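Side-chain contacts in alkaline phosphatase D (Bacillus subtilis, PDB 2YEQ), which hydrolyses phosphate esters as a secreted alkaline phosphatase and phosphodiesterase with iron and calcium in its active site: residues 173-178 against 515-520; 212-217 against 221-226. All blocks are in the same frame, centred on the assembly; numbering follows the deposited sequence.

Contact 1 of 2, residues 173-178 against 515-520. With NA (sodium ion), chain B; EDO (1,2-ethanediol), chain S; EDO (1,2-ethanediol), chain O; EDO (1,2-ethanediol), chain Q.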
ATOM      1  N   SER A 173       7.877 -21.009   2.077  1.00 21.84           N
ATOM      2  CA  SER A 173       6.958 -22.094   2.370  1.00 21.34           C
ATOM      3  C   SER A 173       5.977 -22.317   1.231  1.00 23.88           C
ATOM      4  O   SER A 173       5.893 -21.519   0.296  1.00 21.48           O
ATOM      5  CB  SER A 173       6.181 -21.770   3.644  1.00 21.51           C
ATOM      6  OG  SER A 173       5.194 -20.745   3.441  1.00 19.49           O
ATOM      7  N   ALA A 174       5.229 -23.414   1.310  1.00 21.81           N
ATOM      8  CA  ALA A 174       4.034 -23.587   0.483  1.00 21.73           C
ATOM      9  C   ALA A 174       3.067 -22.464   0.763  1.00 20.77           C
ATOM     10  O   ALA A 174       3.245 -21.690   1.701  1.00 20.35           O
ATOM     11  CB  ALA A 174       3.341 -24.958   0.780  1.00 20.69           C
ATOM     12  N   GLU A 175       2.002 -22.403  -0.030  1.00 23.78           N
ATOM     13  CA  GLU A 175       0.978 -21.382   0.156  1.00 20.61           C
ATOM     14  C   GLU A 175       0.552 -21.307   1.604  1.00 23.06           C
ATOM     15  O   GLU A 175       0.229 -22.335   2.221  1.00 20.31           O
ATOM     16  CB  GLU A 175      -0.245 -21.641  -0.748  1.00 23.32           C
ATOM     17  CG  GLU A 175      -1.330 -20.556  -0.579  1.00 25.63           C
ATOM     18  CD  GLU A 175      -2.506 -20.671  -1.552  1.00 30.11           C
ATOM     19  OE1 GLU A 175      -2.575 -21.661  -2.297  1.00 40.41           O
ATOM     20  OE2 GLU A 175      -3.388 -19.775  -1.561  1.00 30.49           O
ATOM     21  N   ILE A 176       0.505 -20.081   2.126  1.00 16.50           N
ATOM     22  CA  ILE A 176       0.302 -19.831   3.524  1.00 17.27           C
ATOM     23  C   ILE A 176      -1.171 -19.851   3.948  1.00 19.51           C
ATOM     24  O   ILE A 176      -2.023 -19.240   3.300  1.00 19.23           O
ATOM     25  CB  ILE A 176       1.006 -18.526   3.969  1.00 17.89           C
ATOM     26  CG1 ILE A 176       0.463 -17.287   3.234  1.00 17.33           C
ATOM     27  CG2 ILE A 176       2.513 -18.679   3.701  1.00 15.63           C
ATOM     28  CD1 ILE A 176       1.218 -15.949   3.646  1.00 16.90           C
ATOM     29  N   ILE A 177      -1.454 -20.574   5.033  1.00 19.43           N
ATOM     30  CA  ILE A 177      -2.827 -20.831   5.483  1.00 20.85           C
ATOM     31  C   ILE A 177      -3.026 -20.505   6.937  1.00 18.53           C
ATOM     32  O   ILE A 177      -4.001 -19.852   7.297  1.00 18.47           O
ATOM     33  CB  ILE A 177      -3.207 -22.320   5.282  1.00 25.28           C
ATOM     34  CG1 ILE A 177      -3.093 -22.700   3.804  1.00 26.60           C
ATOM     35  CG2 ILE A 177      -4.620 -22.606   5.853  1.00 26.93           C
ATOM     36  CD1 ILE A 177      -3.966 -21.865   2.898  1.00 25.98           C
ATOM     37  N   THR A 178      -2.127 -20.972   7.792  1.00 17.61           N
ATOM     38  CA  THR A 178      -2.284 -20.803   9.240  1.00 18.19           C
ATOM     39  C   THR A 178      -1.634 -19.523   9.737  1.00 19.66           C
ATOM     40  O   THR A 178      -0.811 -18.906   9.042  1.00 19.10           O
ATOM     41  CB  THR A 178      -1.586 -21.939   9.993  1.00 21.21           C
ATOM     42  OG1 THR A 178      -0.203 -21.850   9.718  1.00 20.48           O
ATOM     43  CG2 THR A 178      -2.090 -23.328   9.542  1.00 22.37           C
ATOM     44  N   GLU A 515      -3.259 -22.630 -10.883  1.00 39.51           N
ATOM     45  CA  GLU A 515      -3.183 -23.923 -11.548  1.00 46.70           C
ATOM     46  C   GLU A 515      -2.034 -24.756 -10.988  1.00 44.36           C
ATOM     47  O   GLU A 515      -2.234 -25.916 -10.648  1.00 38.38           O
ATOM     48  CB  GLU A 515      -3.014 -23.720 -13.058  1.00 54.50           C
ATOM     49  CG  GLU A 515      -2.864 -24.993 -13.877  1.00 70.53           C
ATOM     50  CD  GLU A 515      -2.008 -24.781 -15.116  1.00 82.41           C
ATOM     51  OE1 GLU A 515      -0.767 -24.639 -14.977  1.00 89.83           O
ATOM     52  OE2 GLU A 515      -2.583 -24.751 -16.225  1.00 84.43           O
ATOM     53  N   LYS A 516      -0.838 -24.167 -10.900  1.00 46.60           N
ATOM     54  CA  LYS A 516       0.326 -24.846 -10.306  1.00 44.80           C
ATOM     55  C   LYS A 516       0.057 -25.303  -8.873  1.00 37.85           C
ATOM     56  O   LYS A 516       0.466 -26.389  -8.501  1.00 43.25           O
ATOM     57  CB  LYS A 516       1.581 -23.966 -10.356  1.00 50.20           C
ATOM     58  CG  LYS A 516       2.339 -24.077 -11.669  1.00 60.75           C
ATOM     59  CD  LYS A 516       2.832 -22.729 -12.196  1.00 62.96           C
ATOM     60  CE  LYS A 516       3.117 -22.777 -13.694  1.00 66.40           C
ATOM     61  NZ  LYS A 516       4.305 -21.944 -14.034  1.00 66.22           N
ATOM     62  N   GLN A 517      -0.627 -24.481  -8.082  1.00 39.98           N
ATOM     63  CA  GLN A 517      -1.028 -24.860  -6.721  1.00 41.08           C
ATOM     64  C   GLN A 517      -1.879 -26.124  -6.746  1.00 49.88           C
ATOM     65  O   GLN A 517      -1.702 -27.006  -5.904  1.00 51.78           O
ATOM     66  CB  GLN A 517      -1.841 -23.754  -6.045  1.00 42.81           C
ATOM     67  CG  GLN A 517      -1.018 -22.645  -5.440  1.00 39.36           C
ATOM     68  CD  GLN A 517      -1.856 -21.456  -4.952  1.00 46.68           C
ATOM     69  OE1 GLN A 517      -3.095 -21.349  -5.187  1.00 40.76           O
ATOM     70  NE2 GLN A 517      -1.182 -20.549  -4.248  1.00 44.10           N
ATOM     71  N   MET A 518      -2.805 -26.198  -7.705  1.00 55.79           N
ATOM     72  CA  MET A 518      -3.681 -27.365  -7.854  1.00 59.61           C
ATOM     73  C   MET A 518      -2.886 -28.590  -8.326  1.00 57.12           C
ATOM     74  O   MET A 518      -3.092 -29.687  -7.807  1.00 56.85           O
ATOM     75  CB  MET A 518      -4.860 -27.065  -8.805  1.00 66.35           C
ATOM     76  CG  MET A 518      -6.238 -27.407  -8.220  1.00 77.38           C
ATOM     77  SD  MET A 518      -6.785 -26.245  -6.938  1.00 99.31           S
ATOM     78  CE  MET A 518      -7.481 -27.339  -5.693  1.00 93.98           C
ATOM     79  N   ILE A 519      -1.981 -28.406  -9.292  1.00 53.05           N
ATOM     80  CA  ILE A 519      -1.126 -29.504  -9.765  1.00 51.15           C
ATOM     81  C   ILE A 519      -0.244 -30.064  -8.637  1.00 57.43           C
ATOM     82  O   ILE A 519       0.013 -31.265  -8.589  1.00 59.36           O
ATOM     83  CB  ILE A 519      -0.206 -29.074 -10.919  1.00 48.48           C
ATOM     84  CG1 ILE A 519      -1.003 -28.807 -12.190  1.00 49.64           C
ATOM     85  CG2 ILE A 519       0.849 -30.134 -11.213  1.00 48.22           C
ATOM     86  CD1 ILE A 519      -0.174 -28.111 -13.265  1.00 52.22           C
ATOM     87  N   LYS A 520       0.211 -29.200  -7.731  1.00 52.87           N
ATOM     88  CA  LYS A 520       1.043 -29.639  -6.597  1.00 55.65           C
ATOM     89  C   LYS A 520       0.265 -30.556  -5.650  1.00 61.81           C
ATOM     90  O   LYS A 520       0.823 -31.520  -5.124  1.00 70.45           O
ATOM     91  CB  LYS A 520       1.587 -28.450  -5.810  1.00 50.08           C
ATOM     92  CG  LYS A 520       2.868 -27.858  -6.360  1.00 44.60           C
ATOM     93  CD  LYS A 520       3.235 -26.607  -5.555  1.00 41.32           C
ATOM     94  CE  LYS A 520       4.345 -25.803  -6.190  1.00 37.78           C
ATOM     95  NZ  LYS A 520       4.819 -24.743  -5.251  1.00 31.15           N
TER
HETATM   96 NA    NA B 582      -4.502 -19.886  -3.490  1.00 14.02          NA
HETATM   97  C1  EDO S 550       5.460 -25.324   4.332  1.00 50.43           C
HETATM   98  O1  EDO S 550       6.181 -25.511   3.099  1.00 40.69           O
HETATM   99  C2  EDO S 550       4.011 -24.903   4.085  1.00 53.54           C
HETATM  100  O2  EDO S 550       3.359 -24.617   5.329  1.00 58.11           O
HETATM  101  C1  EDO O 545       0.920 -25.250   9.482  1.00 56.96           C
HETATM  102  O1  EDO O 545       1.673 -25.230   8.254  1.00 56.23           O
HETATM  103  C2  EDO O 545       1.498 -24.266  10.501  1.00 49.95           C
HETATM  104  O2  EDO O 545       0.575 -24.035  11.574  1.00 54.56           O
HETATM  105  C1  EDO Q 548      -6.107 -22.125   9.008  0.80 38.76           C
HETATM  106  O1  EDO Q 548      -6.435 -20.850   8.442  0.80 28.45           O
HETATM  107  C2  EDO Q 548      -6.364 -22.219  10.514  0.80 38.30           C
HETATM  108  O2  EDO Q 548      -6.365 -20.923  11.109  0.80 33.91           O
HETATM  109  O   HOH W   1      -3.444 -18.005  -4.130  1.00 27.80           O
HETATM  110  O   HOH W   2      -5.606 -21.712  -2.914  1.00 32.32           O
HETATM  111  O   HOH W   3      -5.917 -19.497  -5.244  1.00 26.62           O
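E175 and Q517 meet at a sodium ion, the loop residue reaching out to a side chain on helix 504-520. CB of E175 heads for the helix and lies 3.8 Å from NE2 of Q517. The chain then runs out straight: with CG anti to the backbone N (chi1 -179°) and the next bond extended too, CG passes alongside the same amide nitrogen and CD arrives next to the metal. Both carboxylate oxygens of E175 bind sodium, unequally: OE2 at 2.2 Å and OE1 at 2.9 Å. Q517 crosses E175 at about a right angle and gives its OE1 to the ion at 2.6 Å. The carboxylate and amide planes are only 20° apart, and the two OE1 atoms lie 3.0 Å from each other as fellow ligands. The close approach of Q517 NE2 to OE1 of E175 is doubtful; NE2 bonds to E160, and OE2 of E175 takes a hydrogen bond from R234. Waters 1, 2 and 3 and E214 complete seven ligand atoms. The join between loop and C-terminal helix is thus largely electrostatic and probably depends on the cation to offset the gathered oxygens.

Contact 2 of 2, residues 212-217 against 221-226. With CA (calcium ion), chain C; NA (sodium ion), chain B; PE5 (3,6,9,12,15,18,21,24-octaoxahexacosan-1-ol), chain D.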
ATOM      1  N   GLU A 212      -2.214  -9.761   1.086  1.00 16.30           N
ATOM      2  CA  GLU A 212      -2.026  -9.965   2.511  1.00 17.37           C
ATOM      3  C   GLU A 212      -2.862 -11.172   3.035  1.00 17.89           C
ATOM      4  O   GLU A 212      -2.601 -11.655   4.134  1.00 18.42           O
ATOM      5  CB  GLU A 212      -2.436  -8.727   3.272  1.00 18.45           C
ATOM      6  CG  GLU A 212      -1.357  -7.640   3.235  1.00 19.33           C
ATOM      7  CD  GLU A 212      -1.467  -6.629   2.086  1.00 20.89           C
ATOM      8  OE1 GLU A 212      -2.215  -6.824   1.088  1.00 19.37           O
ATOM      9  OE2 GLU A 212      -0.733  -5.598   2.196  1.00 22.73           O
ATOM     10  N   VAL A 213      -3.889 -11.581   2.272  1.00 19.53           N
ATOM     11  CA  VAL A 213      -4.660 -12.808   2.570  1.00 17.46           C
ATOM     12  C   VAL A 213      -4.543 -13.788   1.441  1.00 17.57           C
ATOM     13  O   VAL A 213      -3.865 -14.814   1.565  1.00 19.57           O
ATOM     14  CB  VAL A 213      -6.127 -12.534   2.896  1.00 17.25           C
ATOM     15  CG1 VAL A 213      -6.777 -13.856   3.485  1.00 15.00           C
ATOM     16  CG2 VAL A 213      -6.270 -11.370   3.865  1.00 15.64           C
ATOM     17  N   GLU A 214      -5.203 -13.493   0.327  1.00 15.86           N
ATOM     18  CA  GLU A 214      -5.146 -14.353  -0.841  1.00 16.88           C
ATOM     19  C   GLU A 214      -5.616 -13.572  -2.045  1.00 16.69           C
ATOM     20  O   GLU A 214      -6.503 -12.730  -1.921  1.00 15.56           O
ATOM     21  CB  GLU A 214      -6.024 -15.632  -0.684  1.00 17.18           C
ATOM     22  CG  GLU A 214      -5.839 -16.604  -1.890  1.00 19.08           C
ATOM     23  CD  GLU A 214      -6.772 -17.858  -1.911  1.00 22.69           C
ATOM     24  OE1 GLU A 214      -7.935 -17.724  -1.487  1.00 21.05           O
ATOM     25  OE2 GLU A 214      -6.315 -18.941  -2.410  1.00 21.24           O
ATOM     26  N   ASN A 215      -5.061 -13.897  -3.208  1.00 16.20           N
ATOM     27  CA  ASN A 215      -5.422 -13.223  -4.457  1.00 18.10           C
ATOM     28  C   ASN A 215      -6.932 -13.043  -4.691  1.00 20.57           C
ATOM     29  O   ASN A 215      -7.708 -14.023  -4.659  1.00 19.87           O
ATOM     30  CB  ASN A 215      -4.864 -13.980  -5.667  1.00 16.70           C
ATOM     31  CG  ASN A 215      -4.970 -13.173  -6.959  1.00 18.43           C
ATOM     32  OD1 ASN A 215      -4.492 -12.026  -7.027  1.00 17.97           O
ATOM     33  ND2 ASN A 215      -5.585 -13.768  -7.991  1.00 17.83           N
ATOM     34  N   ASN A 216      -7.312 -11.791  -4.964  1.00 19.77           N
ATOM     35  CA  ASN A 216      -8.655 -11.392  -5.390  1.00 19.19           C
ATOM     36  C   ASN A 216      -9.788 -11.833  -4.486  1.00 21.27           C
ATOM     37  O   ASN A 216     -10.913 -12.062  -4.958  1.00 20.78           O
ATOM     38  CB  ASN A 216      -8.926 -11.852  -6.828  1.00 19.74           C
ATOM     39  CG  ASN A 216      -8.224 -10.958  -7.886  1.00 24.02           C
ATOM     40  OD1 ASN A 216      -7.107 -10.530  -7.681  1.00 20.09           O
ATOM     41  ND2 ASN A 216      -8.894 -10.703  -9.020  1.00 21.44           N
ATOM     42  N   TYR A 217      -9.519 -11.903  -3.187  1.00 18.35           N
ATOM     43  CA  TYR A 217     -10.572 -12.114  -2.246  1.00 17.43           C
ATOM     44  C   TYR A 217     -11.537 -10.938  -2.226  1.00 18.99           C
ATOM     45  O   TYR A 217     -11.176  -9.792  -2.555  1.00 17.80           O
ATOM     46  CB  TYR A 217     -10.042 -12.449  -0.852  1.00 17.71           C
ATOM     47  CG  TYR A 217      -9.734 -11.358   0.150  1.00 15.52           C
ATOM     48  CD1 TYR A 217     -10.690 -10.903   1.024  1.00 15.99           C
ATOM     49  CD2 TYR A 217      -8.426 -10.842   0.279  1.00 16.75           C
ATOM     50  CE1 TYR A 217     -10.400  -9.973   1.991  1.00 16.61           C
ATOM     51  CE2 TYR A 217      -8.117  -9.893   1.242  1.00 15.00           C
ATOM     52  CZ  TYR A 217      -9.081  -9.450   2.085  1.00 16.03           C
ATOM     53  OH  TYR A 217      -8.785  -8.516   3.048  1.00 14.66           O
ATOM     54  N   ILE A 221     -15.366 -14.091   0.536  1.00 17.79           N
ATOM     55  CA  ILE A 221     -15.374 -14.937  -0.626  1.00 17.84           C
ATOM     56  C   ILE A 221     -13.995 -15.033  -1.274  1.00 18.26           C
ATOM     57  O   ILE A 221     -13.505 -14.035  -1.845  1.00 20.86           O
ATOM     58  CB  ILE A 221     -16.369 -14.422  -1.681  1.00 18.74           C
ATOM     59  CG1 ILE A 221     -17.762 -14.236  -1.085  1.00 20.47           C
ATOM     60  CG2 ILE A 221     -16.421 -15.348  -2.858  1.00 17.15           C
ATOM     61  CD1 ILE A 221     -18.733 -13.573  -2.074  1.00 20.47           C
ATOM     62  N   PRO A 222     -13.379 -16.220  -1.250  1.00 19.28           N
ATOM     63  CA  PRO A 222     -12.104 -16.407  -1.951  1.00 18.20           C
ATOM     64  C   PRO A 222     -12.300 -16.609  -3.430  1.00 19.50           C
ATOM     65  O   PRO A 222     -13.410 -16.899  -3.895  1.00 20.26           O
ATOM     66  CB  PRO A 222     -11.531 -17.697  -1.321  1.00 19.49           C
ATOM     67  CG  PRO A 222     -12.782 -18.510  -1.027  1.00 18.81           C
ATOM     68  CD  PRO A 222     -13.824 -17.478  -0.597  1.00 18.44           C
ATOM     69  N   GLU A 223     -11.215 -16.462  -4.171  1.00 19.01           N
ATOM     70  CA  GLU A 223     -11.200 -16.662  -5.591  1.00 20.85           C
ATOM     71  C   GLU A 223     -11.410 -18.139  -5.980  1.00 22.84           C
ATOM     72  O   GLU A 223     -11.196 -19.053  -5.174  1.00 22.22           O
ATOM     73  CB  GLU A 223      -9.862 -16.183  -6.177  1.00 21.75           C
ATOM     74  CG  GLU A 223      -8.619 -16.976  -5.754  1.00 23.13           C
ATOM     75  CD  GLU A 223      -7.375 -16.649  -6.594  1.00 28.98           C
ATOM     76  OE1 GLU A 223      -7.528 -15.894  -7.589  1.00 30.72           O
ATOM     77  OE2 GLU A 223      -6.252 -17.147  -6.265  1.00 28.16           O
ATOM     78  N   LYS A 224     -11.787 -18.342  -7.235  1.00 22.33           N
ATOM     79  CA  LYS A 224     -11.799 -19.648  -7.889  1.00 26.80           C
ATOM     80  C   LYS A 224     -12.698 -20.682  -7.200  1.00 26.78           C
ATOM     81  O   LYS A 224     -12.346 -21.859  -7.133  1.00 27.17           O
ATOM     82  CB  LYS A 224     -10.366 -20.180  -7.996  1.00 30.31           C
ATOM     83  CG  LYS A 224      -9.397 -19.239  -8.736  1.00 34.16           C
ATOM     84  CD  LYS A 224      -9.492 -19.417 -10.213  1.00 40.82           C
ATOM     85  CE  LYS A 224      -8.438 -18.598 -10.953  1.00 49.05           C
ATOM     86  NZ  LYS A 224      -9.019 -17.355 -11.557  1.00 53.00           N
ATOM     87  N   GLY A 225     -13.820 -20.231  -6.659  1.00 25.83           N
ATOM     88  CA  GLY A 225     -14.816 -21.120  -6.038  1.00 25.66           C
ATOM     89  C   GLY A 225     -14.296 -21.939  -4.873  1.00 28.75           C
ATOM     90  O   GLY A 225     -14.750 -23.053  -4.631  1.00 29.49           O
ATOM     91  N   GLN A 226     -13.352 -21.387  -4.122  1.00 27.19           N
ATOM     92  CA  GLN A 226     -12.820 -22.074  -2.952  1.00 24.08           C
ATOM     93  C   GLN A 226     -13.765 -21.921  -1.787  1.00 24.59           C
ATOM     94  O   GLN A 226     -14.755 -21.186  -1.874  1.00 26.73           O
ATOM     95  CB  GLN A 226     -11.435 -21.524  -2.635  1.00 23.22           C
ATOM     96  CG  GLN A 226     -10.448 -21.859  -3.727  1.00 23.73           C
ATOM     97  CD  GLN A 226      -9.070 -21.263  -3.447  1.00 27.84           C
ATOM     98  OE1 GLN A 226      -8.859 -20.066  -3.581  1.00 27.88           O
ATOM     99  NE2 GLN A 226      -8.160 -22.090  -3.014  1.00 24.90           N
TER
HETATM  100 CA    CA C1526      -4.928  -9.725  -7.305  1.00 20.36          CA
HETATM  101 NA    NA B 582      -4.502 -19.886  -3.490  1.00 14.02          NA
HETATM  102  C48 PE5 D 554     -12.173 -16.010  -9.189  1.00 31.11           C
HETATM  103  C50 PE5 D 554     -12.923 -16.598 -10.390  1.00 48.70           C
HETATM  104  O1  PE5 D 554     -14.321 -16.791 -10.099  1.00 53.90           O
HETATM  105  C1  PE5 D 554     -14.679 -18.160  -9.865  1.00 54.74           C
HETATM  106  O   HOH W   4      -9.072 -15.396  -2.653  1.00 19.62           O
HETATM  107  O   HOH W   5     -13.267 -13.520  -4.672  1.00 16.94           O
HETATM  108  O   HOH W   3      -5.917 -19.497  -5.244  1.00 26.62           O
HETATM  109  O   HOH W   2      -5.606 -21.712  -2.914  1.00 32.32           O
HETATM  110  O   HOH W   1      -3.444 -18.005  -4.130  1.00 27.80           O
HETATM  111  O   HOH W   6      -4.299  -9.859  -9.440  1.00 24.22           O
HETATM  112  O   HOH W   7      -5.927  -7.609  -7.628  1.00 21.02           O
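N215 reaches across to E223, its ND2 giving OE1 a hydrogen bond of 2.9 Å at an N-H...O angle of 149°. The donor comes from above the carboxylate plane, and the two flat groups are turned 71° against each other. The other side of the N215 amide is spent on metal: its OD1 binds calcium at 2.4 Å, as does OD1 of N216, with D210 and waters 6 and 7 also on the ion. OE2 of E223 accepts a 2.6 Å bond from water 3, itself a sodium ligand, so one carboxylate serves the second shell of both metals. With CG between its own backbone N and carbonyl carbon (chi1 66°), E223 lays its side chain beside the N215 carbonyl. Both segments belong to the loop between strand 203-206 and helix 228-245 of the calcineurin-like phosphatase domain, which folds into a type II turn from E214 to Y217 and a type I' turn from E223 to Q226. An alanine in place of E223 would probably leave ND2 of N215 without this partner, so that of the two only calcium still held the amide's rotation, and deprive water 3 of an acceptor. E214 sends an extended chain to the sodium (OE2 2.3 Å), while its OE1 packs against CB of P222. Water 4 ties that OE1 to the N215 carbonyl and the E223 N-H. Further out, water 5 joins the carbonyls of N216 and I221, and D289 accepts a hydrogen bond from ND2 of N216.

The sodium ion joins the two contacts, whose centres are 13 Å apart: contact 1 supplies E175 and Q517, contact 2 supplies E214, and waters 1, 2 and 3 are shared. OE2 of E175 and OE2 of E214 come within 3.2 Å, a pairing of like charges that their shared sodium probably makes tolerable. Along the chain, 212-226 is nested inside the long stretch of chain that contact 1 closes. The calcium of contact 2 lies 10.9 Å from the sodium. Its third protein ligand, D210, also serves the calcium site formed with D151, D209 and D380, and D151 binds the iron as well, which links contact 2, through D210 and D151, to the iron- and calcium-containing active site.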